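Local coordinates for protein porin B (Pseudomonas putida, PDB 4GEY) that forms an outer-membrane beta-barrel channel that probably carries sugars such as glucose into the periplasm, at residues V49-G54 with V119-G124; V205-F210 with M235-V240; P243-L248 with A295-T300. The protein carries 2 engineered substitutions. All coordinates share one frame; numbering follows the deposited sequence.

Contact 1: V49-G54 with V119-G124; sequences VGEVAG and VQEVWG. With BGC (beta-D-glucopyranose), chain B.
E51 reaches from barrel strand 42-57 to V122, in a loop that helps line the glucose site of this OprB-family porin. The strand's V52 meets bound detergent, whereas V49, E51 and A53 direct their CB atoms at the loop, which therefore lies against the inner side of the barrel wall. E51 can be followed outward. Its CB rests 4.0 Å from V122 CG1. CG stands beside the backbone N (chi1 -82°), and the extended chain beyond it carries the carboxylate to the backbone of the type I turn Q120-W123. CD packs near V122 CB. OE1 accepts the V122 backbone N-H at 2.6 Å on its syn side, with an N-H...O angle of 161° and the donor close to the carboxylate plane. OE2 turns to the carboxylate of E121, whose side chain crosses that of E51 at about a right angle; E51 OE2 and E121 OE1 lie 2.7 Å apart. K431 forms a salt bridge with E121 OE1 and a long, weak ion pair with E51 OE2, which would probably ease the closeness of the two acidic groups. On one flank, V49 CG1 meets V122 CG2 at 4.0 Å, the two side chains passing in opposite directions. On the other, A53 CB faces V119 CG2 and the amide of Q120. Q120 NE2 gives E51 O a weak hydrogen bond, while its OE1 accepts from L103 N outside the contact. The turn presents main-chain carbonyls to the sugar, whose other hydrogen-bonding partners include R98 and R125. The placement of glucose O2, implausibly near two of these carbonyls, is doubtful. Glucose O3 donates to E121 O at 2.6 Å, and glucose O1 donates to W123 O at 2.8 Å.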
ATOM      1  N   VAL A  49       9.998 -10.265   4.136  1.00 30.79           N
ATOM      2  CA  VAL A  49       8.882 -10.574   3.244  1.00 31.52           C
ATOM      3  C   VAL A  49       9.436 -10.954   1.892  1.00 36.07           C
ATOM      4  O   VAL A  49      10.181 -10.185   1.300  1.00 42.86           O
ATOM      5  CB  VAL A  49       7.911  -9.367   3.039  1.00 25.22           C
ATOM      6  CG1 VAL A  49       6.798  -9.738   2.061  1.00 21.76           C
ATOM      7  CG2 VAL A  49       7.337  -8.905   4.355  1.00 22.28           C
ATOM      8  N   GLY A  50       9.083 -12.140   1.406  1.00 32.62           N
ATOM      9  CA  GLY A  50       9.500 -12.550   0.080  1.00 23.26           C
ATOM     10  C   GLY A  50       8.283 -12.853  -0.769  1.00 34.26           C
ATOM     11  O   GLY A  50       7.388 -13.562  -0.315  1.00 28.41           O
ATOM     12  N   GLU A  51       8.242 -12.307  -1.986  1.00 22.41           N
ATOM     13  CA  GLU A  51       7.163 -12.598  -2.926  1.00 27.82           C
ATOM     14  C   GLU A  51       7.633 -13.151  -4.280  1.00 34.73           C
ATOM     15  O   GLU A  51       8.436 -12.521  -4.975  1.00 41.90           O
ATOM     16  CB  GLU A  51       6.302 -11.357  -3.140  1.00 28.98           C
ATOM     17  CG  GLU A  51       5.266 -11.148  -2.055  1.00 31.53           C
ATOM     18  CD  GLU A  51       4.920  -9.688  -1.835  1.00 33.77           C
ATOM     19  OE1 GLU A  51       5.106  -8.869  -2.768  1.00 25.94           O
ATOM     20  OE2 GLU A  51       4.473  -9.366  -0.713  1.00 35.06           O
ATOM     21  N   VAL A  52       7.122 -14.325  -4.649  1.00 34.69           N
ATOM     22  CA  VAL A  52       7.406 -14.940  -5.944  1.00 33.40           C
ATOM     23  C   VAL A  52       6.200 -14.816  -6.857  1.00 30.60           C
ATOM     24  O   VAL A  52       5.071 -14.975  -6.405  1.00 24.41           O
ATOM     25  CB  VAL A  52       7.682 -16.445  -5.800  1.00 32.32           C
ATOM     26  CG1 VAL A  52       7.991 -17.060  -7.153  1.00 33.99           C
ATOM     27  CG2 VAL A  52       8.820 -16.688  -4.832  1.00 42.65           C
ATOM     28  N   ALA A  53       6.432 -14.556  -8.141  1.00 30.84           N
ATOM     29  CA  ALA A  53       5.338 -14.545  -9.117  1.00 29.26           C
ATOM     30  C   ALA A  53       5.760 -15.096 -10.474  1.00 29.58           C
ATOM     31  O   ALA A  53       6.843 -14.783 -10.986  1.00 32.17           O
ATOM     32  CB  ALA A  53       4.769 -13.158  -9.265  1.00 30.09           C
ATOM     33  N   GLY A  54       4.901 -15.925 -11.049  1.00 25.70           N
ATOM     34  CA  GLY A  54       5.166 -16.495 -12.351  1.00 25.48           C
ATOM     35  C   GLY A  54       3.903 -16.511 -13.180  1.00 29.36           C
ATOM     36  O   GLY A  54       2.840 -16.860 -12.679  1.00 35.73           O
ATOM     37  N   VAL A 119       1.566  -7.580  -9.130  1.00 27.18           N
ATOM     38  CA  VAL A 119       1.389  -8.942  -8.638  1.00 28.68           C
ATOM     39  C   VAL A 119       2.415  -9.291  -7.575  1.00 33.74           C
ATOM     40  O   VAL A 119       2.431 -10.404  -7.052  1.00 34.76           O
ATOM     41  CB  VAL A 119       1.446  -9.966  -9.780  1.00 25.35           C
ATOM     42  CG1 VAL A 119       0.365  -9.654 -10.771  1.00 25.98           C
ATOM     43  CG2 VAL A 119       2.812  -9.944 -10.460  1.00 23.19           C
ATOM     44  N   GLN A 120       3.274  -8.329  -7.257  1.00 29.83           N
ATOM     45  CA  GLN A 120       4.239  -8.512  -6.186  1.00 28.44           C
ATOM     46  C   GLN A 120       4.324  -7.224  -5.380  1.00 26.82           C
ATOM     47  O   GLN A 120       5.242  -6.424  -5.592  1.00 27.53           O
ATOM     48  CB  GLN A 120       5.616  -8.883  -6.744  1.00 23.93           C
ATOM     49  CG  GLN A 120       5.688 -10.264  -7.338  1.00 28.00           C
ATOM     50  CD  GLN A 120       6.866 -10.437  -8.307  1.00 27.97           C
ATOM     51  OE1 GLN A 120       6.721 -10.241  -9.524  1.00 26.31           O
ATOM     52  NE2 GLN A 120       8.031 -10.808  -7.769  1.00 22.77           N
ATOM     53  N   GLU A 121       3.376  -7.035  -4.456  1.00 21.41           N
ATOM     54  CA  GLU A 121       3.263  -5.777  -3.698  1.00 19.89           C
ATOM     55  C   GLU A 121       4.586  -5.344  -3.088  1.00 23.95           C
ATOM     56  O   GLU A 121       4.842  -4.168  -2.936  1.00 23.19           O
ATOM     57  CB  GLU A 121       2.207  -5.871  -2.581  1.00 19.57           C
ATOM     58  CG  GLU A 121       2.509  -6.884  -1.454  1.00 19.74           C
ATOM     59  CD  GLU A 121       3.399  -6.327  -0.344  1.00 38.92           C
ATOM     60  OE1 GLU A 121       3.849  -7.103   0.529  1.00 44.75           O
ATOM     61  OE2 GLU A 121       3.630  -5.102  -0.315  1.00 33.30           O
ATOM     62  N   VAL A 122       5.436  -6.286  -2.719  1.00 27.68           N
ATOM     63  CA  VAL A 122       6.624  -5.885  -1.996  1.00 30.94           C
ATOM     64  C   VAL A 122       7.664  -5.179  -2.891  1.00 35.85           C
ATOM     65  O   VAL A 122       8.587  -4.537  -2.383  1.00 44.89           O
ATOM     66  CB  VAL A 122       7.231  -7.055  -1.232  1.00 24.81           C
ATOM     67  CG1 VAL A 122       8.117  -7.884  -2.159  1.00 21.38           C
ATOM     68  CG2 VAL A 122       7.992  -6.535  -0.044  1.00 21.40           C
ATOM     69  N   TRP A 123       7.506  -5.288  -4.213  1.00 21.60           N
ATOM     70  CA  TRP A 123       8.423  -4.638  -5.147  1.00 21.23           C
ATOM     71  C   TRP A 123       8.124  -3.145  -5.335  1.00 35.28           C
ATOM     72  O   TRP A 123       6.966  -2.744  -5.487  1.00 32.80           O
ATOM     73  CB  TRP A 123       8.370  -5.293  -6.522  1.00 21.25           C
ATOM     74  CG  TRP A 123       9.338  -4.660  -7.501  1.00 33.43           C
ATOM     75  CD1 TRP A 123      10.626  -5.048  -7.743  1.00 32.13           C
ATOM     76  CD2 TRP A 123       9.105  -3.530  -8.358  1.00 33.15           C
ATOM     77  NE1 TRP A 123      11.206  -4.240  -8.688  1.00 32.53           N
ATOM     78  CE2 TRP A 123      10.295  -3.298  -9.084  1.00 34.48           C
ATOM     79  CE3 TRP A 123       8.011  -2.689  -8.582  1.00 33.93           C
ATOM     80  CZ2 TRP A 123      10.421  -2.265 -10.013  1.00 33.62           C
ATOM     81  CZ3 TRP A 123       8.142  -1.658  -9.513  1.00 21.69           C
ATOM     82  CH2 TRP A 123       9.329  -1.461 -10.213  1.00 22.32           C
ATOM     83  N   GLY A 124       9.170  -2.325  -5.372  1.00 29.04           N
ATOM     84  CA  GLY A 124       8.985  -0.956  -5.803  1.00 28.28           C
ATOM     85  C   GLY A 124       9.739   0.073  -4.989  1.00 28.37           C
ATOM     86  O   GLY A 124      10.241  -0.226  -3.907  1.00 26.62           O
TER
HETATM   87  C2  BGC B 501       5.521  -1.226  -3.017  0.71 55.08           C
HETATM   88  C3  BGC B 501       4.663  -1.380  -1.923  0.71 55.74           C
HETATM   89  C4  BGC B 501       4.468  -0.128  -1.195  0.71 61.57           C
HETATM   90  C5  BGC B 501       3.971   1.040  -2.102  0.71 48.98           C
HETATM   91  C6  BGC B 501       4.001   2.269  -1.527  0.71 52.78           C
HETATM   92  C1  BGC B 501       5.018  -0.280  -3.978  0.71 51.58           C
HETATM   93  O1  BGC B 501       5.930  -0.183  -5.012  0.71 49.70           O
HETATM   94  O2  BGC B 501       5.697  -2.529  -3.663  0.71 61.21           O
HETATM   95  O3  BGC B 501       5.214  -2.416  -1.039  0.71 60.25           O
HETATM   96  O4  BGC B 501       3.583  -0.359  -0.136  0.71 71.00           O
HETATM   97  O5  BGC B 501       4.857   1.015  -3.344  0.71 56.13           O
HETATM   98  O6  BGC B 501       5.204   2.956  -1.431  0.71 51.88           O

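Contact 2: V205-F210 with M235-V240; sequences VQVGAF and MPMEAV. Engineered in segment 235-240: M235 (natural residue Leu), M237 (natural residue Val). With C8E ((hydroxyethyloxy)tri(ethyloxy)octane), chain C.
V205-F210 and M235-V240 run antiparallel as neighbouring strands of the porin beta-barrel, their axes 4.7 Å apart at closest approach, with Q206 and E238 forming a hydrogen-bonded pair between the non-hydrogen-bonded pairs V205-A239 and V207-M237. Q206 N donates to E238 O and E238 N to Q206 O, and G208 N continues the ladder to P236 O. On one face, Q206 and E238 lie side by side with amide and carboxylate nearly coplanar, 13° apart. Q206 NE2 donates to E238 OE1 at 2.9 Å, almost in line with the C-O bond. Both ends are also held from outside: NE2 by D157 O, OE1 by a salt bridge to R253, and E238 OE2 by W292 and N159. The face with V205, V207 and M237 carries a detergent molecule. Here V207 CG2 meets CG of the engineered selenomethionine M237 at 4.1 Å, and M237 CE lies 3.7 Å from C6 of the detergent. Near G208, which has no side chain, the side chains of F210 and P236 cross at about a right angle, with F210 CE1 3.6 Å from P236 CG.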
ATOM      1  N   VAL A 205     -10.463  10.915  15.443  1.00 31.49           N
ATOM      2  CA  VAL A 205     -10.274  11.774  14.281  1.00 30.62           C
ATOM      3  C   VAL A 205      -8.807  12.153  14.217  1.00 32.40           C
ATOM      4  O   VAL A 205      -8.112  12.123  15.229  1.00 36.68           O
ATOM      5  CB  VAL A 205     -11.152  13.049  14.354  1.00 29.52           C
ATOM      6  CG1 VAL A 205     -12.620  12.679  14.300  1.00 29.77           C
ATOM      7  CG2 VAL A 205     -10.852  13.822  15.605  1.00 30.42           C
ATOM      8  N   GLN A 206      -8.326  12.492  13.030  1.00 36.42           N
ATOM      9  CA  GLN A 206      -6.915  12.838  12.872  1.00 30.49           C
ATOM     10  C   GLN A 206      -6.661  13.608  11.600  1.00 31.61           C
ATOM     11  O   GLN A 206      -7.375  13.454  10.602  1.00 34.84           O
ATOM     12  CB  GLN A 206      -6.037  11.590  12.895  1.00 27.03           C
ATOM     13  CG  GLN A 206      -6.294  10.592  11.791  1.00 26.11           C
ATOM     14  CD  GLN A 206      -5.294   9.446  11.858  1.00 29.17           C
ATOM     15  OE1 GLN A 206      -4.374   9.467  12.682  1.00 34.28           O
ATOM     16  NE2 GLN A 206      -5.463   8.440  10.995  1.00 24.68           N
ATOM     17  N   VAL A 207      -5.628  14.435  11.646  1.00 31.54           N
ATOM     18  CA  VAL A 207      -5.214  15.228  10.497  1.00 35.71           C
ATOM     19  C   VAL A 207      -3.697  15.207  10.508  1.00 33.46           C
ATOM     20  O   VAL A 207      -3.089  15.003  11.560  1.00 28.65           O
ATOM     21  CB  VAL A 207      -5.754  16.690  10.582  1.00 34.91           C
ATOM     22  CG1 VAL A 207      -5.330  17.348  11.883  1.00 30.61           C
ATOM     23  CG2 VAL A 207      -5.295  17.524   9.393  1.00 35.40           C
ATOM     24  N   GLY A 208      -3.084  15.390   9.347  1.00 34.25           N
ATOM     25  CA  GLY A 208      -1.639  15.389   9.266  1.00 35.66           C
ATOM     26  C   GLY A 208      -1.121  16.344   8.214  1.00 34.32           C
ATOM     27  O   GLY A 208      -1.871  16.831   7.374  1.00 33.70           O
ATOM     28  N   ALA A 209       0.176  16.617   8.272  1.00 35.24           N
ATOM     29  CA  ALA A 209       0.835  17.416   7.249  1.00 32.65           C
ATOM     30  C   ALA A 209       2.141  16.721   6.860  1.00 32.95           C
ATOM     31  O   ALA A 209       3.043  16.565   7.686  1.00 34.24           O
ATOM     32  CB  ALA A 209       1.090  18.818   7.753  1.00 31.12           C
ATOM     33  N   PHE A 210       2.220  16.283   5.607  1.00 31.95           N
ATOM     34  CA  PHE A 210       3.383  15.555   5.107  1.00 30.71           C
ATOM     35  C   PHE A 210       4.113  16.380   4.066  1.00 35.91           C
ATOM     36  O   PHE A 210       3.501  16.906   3.129  1.00 34.81           O
ATOM     37  CB  PHE A 210       2.970  14.219   4.483  1.00 30.99           C
ATOM     38  CG  PHE A 210       2.374  13.252   5.458  1.00 34.25           C
ATOM     39  CD1 PHE A 210       1.089  13.440   5.951  1.00 30.50           C
ATOM     40  CD2 PHE A 210       3.090  12.149   5.875  1.00 30.48           C
ATOM     41  CE1 PHE A 210       0.549  12.543   6.855  1.00 26.30           C
ATOM     42  CE2 PHE A 210       2.554  11.256   6.784  1.00 31.75           C
ATOM     43  CZ  PHE A 210       1.284  11.453   7.271  1.00 25.50           C
HETATM   44  N   MSE A 235      -2.062  16.976   2.996  1.00 32.72           N
HETATM   45  CA  MSE A 235      -2.796  17.179   4.219  1.00 29.86           C
HETATM   46  C   MSE A 235      -3.963  16.202   4.255  1.00 31.52           C
HETATM   47  O   MSE A 235      -5.025  16.493   3.723  1.00 34.94           O
HETATM   48  CB  MSE A 235      -3.307  18.607   4.236  1.00 29.90           C
HETATM   49  CG  MSE A 235      -4.029  19.004   5.489  1.00 51.25           C
HETATM   50 SE   MSE A 235      -5.046  20.636   5.150  1.00 87.81          SE
HETATM   51  CE  MSE A 235      -6.793  19.887   4.661  1.00 53.83           C
ATOM     52  N   PRO A 236      -3.757  15.022   4.853  1.00 27.05           N
ATOM     53  CA  PRO A 236      -4.852  14.057   4.985  1.00 32.07           C
ATOM     54  C   PRO A 236      -5.669  14.292   6.242  1.00 29.15           C
ATOM     55  O   PRO A 236      -5.100  14.736   7.243  1.00 31.54           O
ATOM     56  CB  PRO A 236      -4.121  12.713   5.089  1.00 28.24           C
ATOM     57  CG  PRO A 236      -2.823  13.041   5.676  1.00 27.84           C
ATOM     58  CD  PRO A 236      -2.467  14.451   5.259  1.00 31.08           C
HETATM   59  N   MSE A 237      -6.972  14.014   6.181  1.00 30.79           N
HETATM   60  CA  MSE A 237      -7.854  14.022   7.362  1.00 33.01           C
HETATM   61  C   MSE A 237      -8.608  12.704   7.424  1.00 27.94           C
HETATM   62  O   MSE A 237      -8.881  12.096   6.391  1.00 33.81           O
HETATM   63  CB  MSE A 237      -8.880  15.151   7.286  1.00 30.69           C
HETATM   64  CG  MSE A 237      -8.319  16.475   6.859  1.00 37.43           C
HETATM   65 SE   MSE A 237      -9.739  17.727   6.355  1.00 55.87          SE
HETATM   66  CE  MSE A 237     -10.540  18.009   8.120  1.00 81.04           C
ATOM     67  N   GLU A 238      -8.976  12.266   8.616  1.00 26.78           N
ATOM     68  CA  GLU A 238      -9.634  10.971   8.718  1.00 28.96           C
ATOM     69  C   GLU A 238     -10.449  10.793   9.981  1.00 26.51           C
ATOM     70  O   GLU A 238     -10.098  11.302  11.044  1.00 41.05           O
ATOM     71  CB  GLU A 238      -8.601   9.852   8.633  1.00 25.17           C
ATOM     72  CG  GLU A 238      -9.163   8.517   8.211  1.00 28.53           C
ATOM     73  CD  GLU A 238      -8.075   7.478   8.032  1.00 28.40           C
ATOM     74  OE1 GLU A 238      -7.001   7.620   8.665  1.00 33.52           O
ATOM     75  OE2 GLU A 238      -8.288   6.529   7.252  1.00 29.17           O
ATOM     76  N   ALA A 239     -11.543  10.059   9.849  1.00 28.16           N
ATOM     77  CA  ALA A 239     -12.315   9.613  10.995  1.00 27.52           C
ATOM     78  C   ALA A 239     -12.281   8.098  10.963  1.00 26.11           C
ATOM     79  O   ALA A 239     -12.475   7.498   9.903  1.00 35.96           O
ATOM     80  CB  ALA A 239     -13.744  10.130  10.913  1.00 27.62           C
ATOM     81  N   VAL A 240     -12.006   7.485  12.111  1.00 40.14           N
ATOM     82  CA  VAL A 240     -11.877   6.032  12.197  1.00 25.58           C
ATOM     83  C   VAL A 240     -12.753   5.478  13.318  1.00 29.33           C
ATOM     84  O   VAL A 240     -12.497   5.710  14.502  1.00 30.58           O
ATOM     85  CB  VAL A 240     -10.403   5.607  12.380  1.00 27.28           C
ATOM     86  CG1 VAL A 240     -10.288   4.122  12.664  1.00 24.66           C
ATOM     87  CG2 VAL A 240      -9.584   5.980  11.154  1.00 24.49           C
TER
HETATM   88  C1  C8E C 502     -14.132  13.780   5.864  1.00 36.30           C
HETATM   89  C2  C8E C 502     -12.945  13.750   6.808  1.00 34.38           C
HETATM   90  C3  C8E C 502     -13.463  13.774   8.240  1.00 43.38           C
HETATM   91  C4  C8E C 502     -12.901  14.956   9.020  1.00 43.99           C
HETATM   92  C5  C8E C 502     -12.271  14.509  10.332  1.00 40.34           C
HETATM   93  C6  C8E C 502     -10.908  15.175  10.506  1.00 39.44           C
HETATM   94  C7  C8E C 502     -10.922  16.161  11.665  1.00 43.63           C
HETATM   95  C8  C8E C 502      -9.531  16.679  12.018  1.00 48.11           C
HETATM   96  O9  C8E C 502      -9.168  16.217  13.307  1.00 52.98           O
HETATM   97  C10 C8E C 502      -8.291  17.101  13.986  1.00 55.13           C
HETATM   98  C11 C8E C 502      -7.797  16.504  15.305  1.00 51.13           C
HETATM   99  O12 C8E C 502      -7.363  17.532  16.177  1.00 51.17           O

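Contact 3: P243-L248 with A295-T300; sequences PKVNGL and AQQQVT
L248 O is gripped by two N-H groups. V245 N, within the same type I' turn V245-L248, donates to it at 2.7 Å, and Q297 NE2 on strand 282-298 adds a weak hydrogen bond at 3.2 Å. The turn joins strand 232-245 to strand 248-259 as a tight beta-hairpin, with L248 N returning a bond to V245 O; N246 and G247 both take positive phi, as a type I' turn requires. Short hairpins of this kind are usual at the periplasmic end of porin barrels, and this one probably lies there. Q297 sends CG anti to its backbone N (chi1 -177°); the bend at chi2 (65°) turns CD out of the extended line, and the amide NE2 lies near L248 O. The NE2 group also donates to Q298 O at 3.1 Å, in a nearly straight bond of 172° with the acceptor in the amide plane but the donor tilted out of the carbonyl plane. OE1 is hydrogen-bonded to Y252 OH, and V245 CG2 lies 3.2 Å from it. Detergent also touches Q297. L248 supplies the apolar half. Its CB sits 3.3 Å from Q298 O, and CD1 reaches the V299-T300 peptide. CD2 lies against the amide of Q298, the two side chains crossing at about a right angle. That amide is occupied elsewhere: Q298 NE2 donates to T300 O at 3.2 Å and to V306 O. The Q297 amide is bonded at both oxygen and nitrogen, which probably fixes its rotation. Together with the L248 side chain, it extends to the turn the strand pairing that Q298 and P249 carry next to it through their backbones.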
ATOM      1  N   PRO A 243     -16.272   0.016  15.948  1.00 32.45           N
ATOM      2  CA  PRO A 243     -17.325  -0.504  16.822  1.00 34.11           C
ATOM      3  C   PRO A 243     -17.271  -2.028  16.935  1.00 43.71           C
ATOM      4  O   PRO A 243     -16.530  -2.689  16.197  1.00 40.62           O
ATOM      5  CB  PRO A 243     -18.590  -0.114  16.077  1.00 29.25           C
ATOM      6  CG  PRO A 243     -18.185  -0.219  14.627  1.00 50.30           C
ATOM      7  CD  PRO A 243     -16.737   0.189  14.560  1.00 27.49           C
ATOM      8  N   LYS A 244     -18.055  -2.579  17.858  1.00 47.95           N
ATOM      9  CA  LYS A 244     -18.301  -4.015  17.887  1.00 44.04           C
ATOM     10  C   LYS A 244     -19.676  -4.260  17.288  1.00 48.29           C
ATOM     11  O   LYS A 244     -20.644  -3.621  17.678  1.00 45.76           O
ATOM     12  CB  LYS A 244     -18.247  -4.558  19.309  1.00 32.84           C
ATOM     13  CG  LYS A 244     -16.935  -4.282  20.036  1.00 39.79           C
ATOM     14  CD  LYS A 244     -15.948  -5.430  19.908  1.00 43.83           C
ATOM     15  CE  LYS A 244     -14.627  -5.108  20.623  1.00 40.86           C
ATOM     16  NZ  LYS A 244     -13.836  -4.001  19.976  1.00 31.40           N
ATOM     17  N   VAL A 245     -19.750  -5.153  16.310  1.00 52.56           N
ATOM     18  CA  VAL A 245     -21.029  -5.531  15.732  1.00 55.44           C
ATOM     19  C   VAL A 245     -21.237  -6.976  16.125  1.00 55.63           C
ATOM     20  O   VAL A 245     -20.440  -7.834  15.749  1.00 59.63           O
ATOM     21  CB  VAL A 245     -21.022  -5.398  14.193  1.00 55.67           C
ATOM     22  CG1 VAL A 245     -22.422  -5.614  13.630  1.00 50.61           C
ATOM     23  CG2 VAL A 245     -20.463  -4.043  13.771  1.00 50.81           C
ATOM     24  N   ASN A 246     -22.288  -7.234  16.902  1.00 55.36           N
ATOM     25  CA  ASN A 246     -22.555  -8.570  17.428  1.00 55.43           C
ATOM     26  C   ASN A 246     -21.380  -9.147  18.214  1.00 49.79           C
ATOM     27  O   ASN A 246     -21.072 -10.335  18.088  1.00 52.64           O
ATOM     28  CB  ASN A 246     -22.904  -9.534  16.291  1.00 61.01           C
ATOM     29  CG  ASN A 246     -24.244  -9.247  15.677  1.00 63.35           C
ATOM     30  OD1 ASN A 246     -25.174  -8.829  16.364  1.00 71.38           O
ATOM     31  ND2 ASN A 246     -24.362  -9.484  14.379  1.00 57.30           N
ATOM     32  N   GLY A 247     -20.713  -8.312  19.005  1.00 39.38           N
ATOM     33  CA  GLY A 247     -19.561  -8.758  19.773  1.00 32.85           C
ATOM     34  C   GLY A 247     -18.319  -8.971  18.922  1.00 44.72           C
ATOM     35  O   GLY A 247     -17.268  -9.385  19.423  1.00 42.52           O
ATOM     36  N   LEU A 248     -18.427  -8.676  17.630  1.00 41.13           N
ATOM     37  CA  LEU A 248     -17.293  -8.844  16.725  1.00 46.99           C
ATOM     38  C   LEU A 248     -16.702  -7.499  16.257  1.00 47.79           C
ATOM     39  O   LEU A 248     -17.431  -6.572  15.897  1.00 46.06           O
ATOM     40  CB  LEU A 248     -17.692  -9.725  15.537  1.00 44.18           C
ATOM     41  CG  LEU A 248     -18.329 -11.064  15.925  1.00 44.70           C
ATOM     42  CD1 LEU A 248     -18.884 -11.758  14.705  1.00 30.75           C
ATOM     43  CD2 LEU A 248     -17.344 -11.977  16.655  1.00 30.83           C
ATOM     44  N   ALA A 295     -13.370  -0.191   5.062  1.00 24.63           N
ATOM     45  CA  ALA A 295     -14.241  -0.888   5.970  1.00 23.33           C
ATOM     46  C   ALA A 295     -13.763  -2.324   6.125  1.00 30.19           C
ATOM     47  O   ALA A 295     -13.426  -2.981   5.146  1.00 36.75           O
ATOM     48  CB  ALA A 295     -15.664  -0.836   5.467  1.00 23.95           C
ATOM     49  N   GLN A 296     -13.712  -2.790   7.366  1.00 31.58           N
ATOM     50  CA  GLN A 296     -13.364  -4.169   7.667  1.00 23.31           C
ATOM     51  C   GLN A 296     -14.250  -4.616   8.808  1.00 26.35           C
ATOM     52  O   GLN A 296     -14.406  -3.904   9.792  1.00 33.75           O
ATOM     53  CB  GLN A 296     -11.909  -4.273   8.101  1.00 22.83           C
ATOM     54  CG  GLN A 296     -10.889  -3.781   7.093  1.00 22.15           C
ATOM     55  CD  GLN A 296      -9.487  -3.820   7.666  1.00 26.16           C
ATOM     56  OE1 GLN A 296      -8.957  -2.802   8.118  1.00 30.15           O
ATOM     57  NE2 GLN A 296      -8.880  -5.008   7.670  1.00 28.25           N
ATOM     58  N   GLN A 297     -14.824  -5.803   8.692  1.00 24.45           N
ATOM     59  CA  GLN A 297     -15.742  -6.282   9.704  1.00 25.32           C
ATOM     60  C   GLN A 297     -15.670  -7.789   9.869  1.00 25.62           C
ATOM     61  O   GLN A 297     -15.740  -8.531   8.898  1.00 25.51           O
ATOM     62  CB  GLN A 297     -17.158  -5.880   9.325  1.00 25.95           C
ATOM     63  CG  GLN A 297     -18.193  -6.254  10.344  1.00 28.50           C
ATOM     64  CD  GLN A 297     -17.992  -5.501  11.636  1.00 31.76           C
ATOM     65  OE1 GLN A 297     -18.022  -4.268  11.658  1.00 28.20           O
ATOM     66  NE2 GLN A 297     -17.757  -6.236  12.718  1.00 31.78           N
ATOM     67  N   GLN A 298     -15.528  -8.245  11.105  1.00 26.08           N
ATOM     68  CA  GLN A 298     -15.693  -9.661  11.385  1.00 38.03           C
ATOM     69  C   GLN A 298     -17.189  -9.948  11.501  1.00 36.03           C
ATOM     70  O   GLN A 298     -17.883  -9.312  12.273  1.00 31.59           O
ATOM     71  CB  GLN A 298     -14.960 -10.060  12.671  1.00 35.77           C
ATOM     72  CG  GLN A 298     -14.882 -11.572  12.901  1.00 37.61           C
ATOM     73  CD  GLN A 298     -14.059 -11.965  14.137  1.00 42.02           C
ATOM     74  OE1 GLN A 298     -13.246 -11.182  14.650  1.00 37.67           O
ATOM     75  NE2 GLN A 298     -14.272 -13.193  14.616  1.00 28.64           N
ATOM     76  N   VAL A 299     -17.684 -10.907  10.730  1.00 38.00           N
ATOM     77  CA  VAL A 299     -19.108 -11.204  10.750  1.00 34.33           C
ATOM     78  C   VAL A 299     -19.492 -12.546  11.393  1.00 32.46           C
ATOM     79  O   VAL A 299     -20.638 -12.713  11.814  1.00 33.10           O
ATOM     80  CB  VAL A 299     -19.770 -11.021   9.357  1.00 46.64           C
ATOM     81  CG1 VAL A 299     -19.665  -9.569   8.922  1.00 49.07           C
ATOM     82  CG2 VAL A 299     -19.140 -11.924   8.323  1.00 28.51           C
ATOM     83  N   THR A 300     -18.556 -13.489  11.502  1.00 36.01           N
ATOM     84  CA  THR A 300     -18.833 -14.730  12.260  1.00 39.14           C
ATOM     85  C   THR A 300     -17.721 -15.125  13.226  1.00 36.93           C
ATOM     86  O   THR A 300     -16.560 -14.764  13.046  1.00 38.03           O
ATOM     87  CB  THR A 300     -19.124 -15.953  11.364  1.00 42.29           C
ATOM     88  OG1 THR A 300     -17.974 -16.252  10.568  1.00 50.36           O
ATOM     89  CG2 THR A 300     -20.328 -15.716  10.463  1.00 31.87           C
TER

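The three contacts come in series along the chain and are spread around one barrel of antiparallel strands. Contact 1 joins strand 42-57 to the inward-folded loop of the glucose site. Contacts 2 and 3 share strand 232-245: contact 2 pairs its middle with strand 203-212, and contact 3 uses its end and the hairpin that follows, meeting the end of strand 282-298 beyond strand 248-259. Centres of contacts 2 and 3 are 24 Å apart. The centre of contact 1 is 29 Å from that of contact 2, on the opposite side of the chain's centre, and 30 Å from that of contact 3. Contacts 2 and 3 thus lie in the barrel wall and its turn end, while contact 1 sets the glucose-site loop against the wall.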